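Ribosomal RNA processing protein 6 (Trypanosoma brucei brucei, PDB 4NLC) probably works as a nuclear exosome 3'-5' exoribonuclease in ribosomal RNA processing, this chain being its catalytic core. Local coordinates at residues C110-S115 / Y133-V138; D120-C125 / S217-D222. The protein carries 1 engineered substitution. All coordinates share one frame; numbering follows the deposited sequence.

In the fold
Both contacts are buried in the exonuclease domain, and they pack against opposite faces of the same mixed beta-sheet. Contact 1 joins strand 108-115 to the 3-10 residues ahead of helix 136-140; contact 2 joins the neighbouring strand 120-123 to helix 213-224. The two strands are antiparallel partners, with Met112 O bonded to Val123 N, and Ser115 links the two contacts through Asp120. Their chemistry differs. Contact 1 is wholly apolar, thioether and methyl groups touching over a small area, whereas contact 2 buries about twice as much surface and adds a carboxylate-amide hydrogen bond to its aliphatic packing, on the face on which Asp96, Glu98 and Asp222 come together.

Contact 1 (C110-S115 / Y133-V138); sequences CLMQIS and YLMAPV
Ser115 OG, one residue beyond the Ile114 that touches Met135, is held by two hydrogen bonds, with Asp120 OD1 and Thr223 OG1. It sits on one face of strand 108-115, an inner strand of the mixed sheet of this RNase H-like exonuclease fold; Met112 and Ile114 project from the other face, toward segment 133-138. The chain there is 3-10, Ala136 N bonding to Tyr133 O at 3.0 Å, and runs on into helix. The backbones stay well apart: Met112 CA lies 11.3 Å from Met135 CA, and side chains alone bridge the interval. Met112 stands nearly straight off the sheet, CG anti to its own backbone nitrogen (chi1 176°), and only the last torsion turns its methyl aside. Met135 comes from the 3-10 residues with bends at both chi2 and chi3. The two thioethers slide past each other in opposite directions, with Met112 SD 3.6 Å from Met135 SD, and each methyl swings off to its own side. Around them, Leu97 and Met132 touch Met112, while Leu87 of helix 77-87 packs on Ile114 and also on Val138. In Ile114 the CG1 branch is directed by chi1 of -61°, beside the backbone nitrogen, and an unusual chi2 of 133° sets CD1 at its end. There it meets the bent end of Met135 tip to tip, Ile114 CD1 lying 4.0 Å from Met135 CE.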
loop_
_atom_site.group_PDB
_atom_site.type_symbol
_atom_site.label_atom_id
_atom_site.label_comp_id
_atom_site.label_asym_id
_atom_site.label_seq_id
_atom_site.Cartn_x
_atom_site.Cartn_y
_atom_site.Cartn_z
ATOM N N CYS A 110 2.820 6.601 3.065
ATOM C CA CYS A 110 3.383 7.545 4.032
ATOM C C CYS A 110 4.904 7.703 4.001
ATOM O O CYS A 110 5.419 8.784 4.299
ATOM C CB CYS A 110 2.926 7.162 5.427
ATOM S SG CYS A 110 1.172 7.447 5.700
ATOM N N LEU A 111 5.610 6.614 3.715
ATOM C CA LEU A 111 7.058 6.560 3.794
ATOM C C LEU A 111 7.580 5.520 2.850
ATOM O O LEU A 111 6.896 4.535 2.577
ATOM C CB LEU A 111 7.399 6.128 5.224
ATOM C CG LEU A 111 8.633 6.685 5.897
ATOM C CD1 LEU A 111 8.540 8.208 6.084
ATOM C CD2 LEU A 111 8.858 5.972 7.238
ATOM N N MET A 112 8.790 5.755 2.333
ATOM C CA MET A 112 9.479 4.816 1.451
ATOM C C MET A 112 10.847 4.618 2.112
ATOM O O MET A 112 11.485 5.585 2.517
ATOM C CB MET A 112 9.636 5.378 0.018
ATOM C CG MET A 112 10.445 4.473 -0.910
ATOM S SD MET A 112 10.671 5.147 -2.580
ATOM C CE MET A 112 9.137 4.698 -3.311
ATOM N N GLN A 113 11.284 3.375 2.225
ATOM C CA GLN A 113 12.584 3.091 2.808
ATOM C C GLN A 113 13.410 2.472 1.691
ATOM O O GLN A 113 12.892 1.690 0.880
ATOM C CB GLN A 113 12.464 2.129 4.020
ATOM C CG GLN A 113 11.597 2.669 5.170
ATOM C CD GLN A 113 10.240 2.044 5.170
ATOM O OE1 GLN A 113 10.028 0.949 5.677
ATOM N NE2 GLN A 113 9.297 2.699 4.562
ATOM N N ILE A 114 14.676 2.864 1.619
ATOM C CA ILE A 114 15.599 2.348 0.611
ATOM C C ILE A 114 16.921 2.024 1.260
ATOM O O ILE A 114 17.504 2.891 1.905
ATOM C CB ILE A 114 15.806 3.317 -0.608
ATOM C CG1 ILE A 114 14.491 3.600 -1.380
ATOM C CG2 ILE A 114 16.854 2.751 -1.584
ATOM C CD1 ILE A 114 14.274 5.058 -1.685
ATOM N N SER A 115 17.449 0.829 1.003
ATOM C CA SER A 115 18.794 0.507 1.446
ATOM C C SER A 115 19.650 0.155 0.247
ATOM O O SER A 115 19.190 -0.530 -0.674
ATOM C CB SER A 115 18.816 -0.659 2.431
ATOM O OG SER A 115 18.279 -0.349 3.708
ATOM N N TYR A 133 7.686 11.235 -8.704
ATOM C CA TYR A 133 7.851 10.864 -10.115
ATOM C C TYR A 133 9.334 10.907 -10.536
ATOM O O TYR A 133 9.731 10.203 -11.471
ATOM C CB TYR A 133 6.988 11.761 -11.018
ATOM C CG TYR A 133 7.446 13.207 -11.094
ATOM C CD1 TYR A 133 8.382 13.612 -12.034
ATOM C CD2 TYR A 133 6.884 14.180 -10.276
ATOM C CE1 TYR A 133 8.773 14.945 -12.142
ATOM C CE2 TYR A 133 7.261 15.521 -10.380
ATOM C CZ TYR A 133 8.231 15.892 -11.295
ATOM O OH TYR A 133 8.637 17.201 -11.404
ATOM N N LEU A 134 10.144 11.716 -9.816
ATOM C CA LEU A 134 11.599 11.855 -10.038
ATOM C C LEU A 134 12.377 10.566 -9.801
ATOM O O LEU A 134 13.528 10.470 -10.195
ATOM C CB LEU A 134 12.208 13.019 -9.220
ATOM C CG LEU A 134 11.721 14.429 -9.617
ATOM C CD1 LEU A 134 12.165 15.457 -8.605
ATOM C CD2 LEU A 134 12.168 14.822 -11.017
ATOM N N MET A 135 11.741 9.580 -9.182
ATOM C CA MET A 135 12.322 8.272 -8.905
ATOM C C MET A 135 12.147 7.327 -10.102
ATOM O O MET A 135 12.767 6.273 -10.107
ATOM C CB MET A 135 11.676 7.645 -7.646
ATOM C CG MET A 135 11.780 8.530 -6.414
ATOM S SD MET A 135 11.938 7.563 -4.918
ATOM C CE MET A 135 13.652 6.867 -5.186
ATOM N N ALA A 136 11.316 7.696 -11.102
ATOM C CA ALA A 136 11.088 6.887 -12.316
ATOM C C ALA A 136 12.397 6.433 -13.040
ATOM O O ALA A 136 12.436 5.287 -13.473
ATOM C CB ALA A 136 10.140 7.593 -13.289
ATOM N N PRO A 137 13.515 7.195 -13.113
ATOM C CA PRO A 137 14.728 6.625 -13.757
ATOM C C PRO A 137 15.291 5.408 -12.990
ATOM O O PRO A 137 15.771 4.474 -13.612
ATOM C CB PRO A 137 15.712 7.799 -13.743
ATOM C CG PRO A 137 14.861 9.020 -13.646
ATOM C CD PRO A 137 13.749 8.608 -12.732
ATOM N N VAL A 138 15.184 5.397 -11.657
ATOM C CA VAL A 138 15.654 4.283 -10.829
ATOM C C VAL A 138 14.706 3.094 -10.969
ATOM O O VAL A 138 15.167 1.999 -11.293
ATOM C CB VAL A 138 15.907 4.673 -9.335
ATOM C CG1 VAL A 138 16.326 3.456 -8.497
ATOM C CG2 VAL A 138 16.967 5.760 -9.230
#

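Contact 2 (D120-C125 / S217-D222)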
loop_
_atom_site.group_PDB
_atom_site.type_symbol
_atom_site.label_atom_id
_atom_site.label_comp_id
_atom_site.label_asym_id
_atom_site.label_seq_id
_atom_site.Cartn_x
_atom_site.Cartn_y
_atom_site.Cartn_z
ATOM N N ASP A 120 21.477 3.535 4.227
ATOM C CA ASP A 120 20.030 3.493 4.293
ATOM C C ASP A 120 19.438 4.882 4.072
ATOM O O ASP A 120 20.072 5.879 4.397
ATOM C CB ASP A 120 19.600 2.949 5.680
ATOM C CG ASP A 120 20.073 1.540 5.998
ATOM O OD1 ASP A 120 20.233 0.734 5.055
ATOM O OD2 ASP A 120 20.262 1.238 7.186
ATOM N N PHE A 121 18.201 4.935 3.555
ATOM C CA PHE A 121 17.454 6.158 3.310
ATOM C C PHE A 121 16.016 5.970 3.740
ATOM O O PHE A 121 15.488 4.858 3.681
ATOM C CB PHE A 121 17.489 6.539 1.827
ATOM C CG PHE A 121 18.875 6.822 1.291
ATOM C CD1 PHE A 121 19.445 8.089 1.423
ATOM C CD2 PHE A 121 19.613 5.821 0.658
ATOM C CE1 PHE A 121 20.722 8.356 0.918
ATOM C CE2 PHE A 121 20.886 6.090 0.142
ATOM C CZ PHE A 121 21.421 7.365 0.259
ATOM N N ILE A 122 15.411 7.045 4.224
ATOM C CA ILE A 122 13.990 7.101 4.588
ATOM C C ILE A 122 13.450 8.300 3.868
ATOM O O ILE A 122 13.967 9.397 4.060
ATOM C CB ILE A 122 13.681 7.106 6.111
ATOM C CG1 ILE A 122 14.006 5.740 6.735
ATOM C CG2 ILE A 122 12.211 7.483 6.375
ATOM C CD1 ILE A 122 14.099 5.754 8.277
ATOM N N VAL A 123 12.478 8.066 2.965
ATOM C CA VAL A 123 11.866 9.097 2.156
ATOM C C VAL A 123 10.494 9.513 2.684
ATOM O O VAL A 123 9.592 8.703 2.789
ATOM C CB VAL A 123 11.834 8.743 0.634
ATOM C CG1 VAL A 123 11.275 9.907 -0.195
ATOM C CG2 VAL A 123 13.235 8.391 0.154
ATOM N N ASP A 124 10.329 10.819 2.922
ATOM C CA ASP A 124 9.042 11.330 3.337
ATOM C C ASP A 124 8.122 11.577 2.136
ATOM O O ASP A 124 8.076 12.679 1.589
ATOM C CB ASP A 124 9.184 12.549 4.258
ATOM C CG ASP A 124 7.886 12.979 4.893
ATOM O OD1 ASP A 124 6.807 12.626 4.351
ATOM O OD2 ASP A 124 7.937 13.710 5.895
ATOM N N CYS A 125 7.382 10.512 1.755
ATOM C CA CYS A 125 6.330 10.383 0.722
ATOM C C CYS A 125 5.239 11.385 0.860
ATOM O O CYS A 125 4.430 11.478 -0.058
ATOM C CB CYS A 125 5.703 8.997 0.794
ATOM S SG CYS A 125 6.751 7.700 0.198
ATOM N N SER A 217 13.864 3.826 13.444
ATOM C CA SER A 217 14.594 2.554 13.552
ATOM C C SER A 217 13.809 1.393 12.911
ATOM O O SER A 217 14.395 0.624 12.144
ATOM C CB SER A 217 14.963 2.255 14.999
ATOM O OG SER A 217 15.647 1.017 15.036
ATOM N N TYR A 218 12.476 1.313 13.176
ATOM C CA TYR A 218 11.591 0.321 12.556
ATOM C C TYR A 218 11.637 0.401 11.029
ATOM O O TYR A 218 11.738 -0.636 10.363
ATOM C CB TYR A 218 10.124 0.495 13.021
ATOM C CG TYR A 218 9.183 -0.525 12.405
ATOM C CD1 TYR A 218 8.555 -0.278 11.186
ATOM C CD2 TYR A 218 8.945 -1.749 13.024
ATOM C CE1 TYR A 218 7.722 -1.226 10.596
ATOM C CE2 TYR A 218 8.083 -2.686 12.464
ATOM C CZ TYR A 218 7.476 -2.424 11.249
ATOM O OH TYR A 218 6.645 -3.369 10.699
ATOM N N ALA A 219 11.488 1.621 10.480
ATOM C CA ALA A 219 11.483 1.870 9.035
ATOM C C ALA A 219 12.821 1.465 8.378
ATOM O O ALA A 219 12.841 0.736 7.380
ATOM C CB ALA A 219 11.170 3.337 8.763
ATOM N N GLN A 220 13.932 1.902 8.973
ATOM C CA GLN A 220 15.272 1.573 8.521
ATOM C C GLN A 220 15.528 0.036 8.486
ATOM O O GLN A 220 16.099 -0.460 7.508
ATOM C CB GLN A 220 16.295 2.266 9.437
ATOM C CG GLN A 220 17.736 1.922 9.102
ATOM C CD GLN A 220 18.722 2.418 10.135
ATOM O OE1 GLN A 220 18.405 2.596 11.321
ATOM N NE2 GLN A 220 19.949 2.649 9.696
ATOM N N GLN A 221 15.115 -0.693 9.546
ATOM C CA GLN A 221 15.381 -2.127 9.675
ATOM C C GLN A 221 14.578 -3.014 8.716
ATOM O O GLN A 221 15.000 -4.146 8.480
ATOM C CB GLN A 221 15.221 -2.583 11.123
ATOM C CG GLN A 221 16.480 -2.346 11.940
ATOM C CD GLN A 221 16.258 -2.570 13.404
ATOM O OE1 GLN A 221 15.772 -3.613 13.828
ATOM N NE2 GLN A 221 16.602 -1.584 14.211
ATOM N N ASP A 222 13.488 -2.488 8.106
ATOM C CA ASP A 222 12.694 -3.213 7.121
ATOM C C ASP A 222 13.462 -3.390 5.793
ATOM O O ASP A 222 13.170 -4.343 5.067
ATOM C CB ASP A 222 11.343 -2.508 6.871
ATOM C CG ASP A 222 10.217 -2.860 7.832
ATOM O OD1 ASP A 222 10.428 -3.732 8.715
ATOM O OD2 ASP A 222 9.124 -2.276 7.696
#
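Asp120 and Gln220 make the polar link between strand 120-123 and helix 213-224. Asp120 OD2 accepts from Gln220 NE2 at 2.9 Å through its anti lone pair, the one facing away from OD1; the N-H...O angle of 148° makes the bond moderately bent. Carboxylate and amide stand almost perpendicular, their planes 87° apart, and the oxygen lies somewhat off the amide plane. The extended chain of Gln220, CG anti to the backbone nitrogen (chi1 177°), carries the amide out to the carboxylate; the two side chains cross at about a right angle, and Gln220 CG also passes 3.2 Å from Asp120 OD2. The carboxylate is satisfied at both oxygens: OD2 has a second partner in His224 ND1, and OD1 is taken by Ser115, which should fix the rotation of the group. The apolar part lies further along the strand. Ile122 points its CD1 at the helix, 3.8 Å from Ala219 CB and 3.9 Å from Gln220 N. Leu111 of the neighbouring strand touches both Ile122 and Ala219, continuing this patch across the sheet. Among the charged groups, Asp124 is the centre of an inverse gamma turn and forms a salt bridge with Arg209 through OD2. The axes of strand and helix approach to 8.5 Å, a helix laid over a sheet as in the RNase H-like fold. Asp222, on the same helix, brings OD2 close to Asp96 and Glu98, an acidic cluster consistent with the active site of DEDD-family 3'-5' exonucleases.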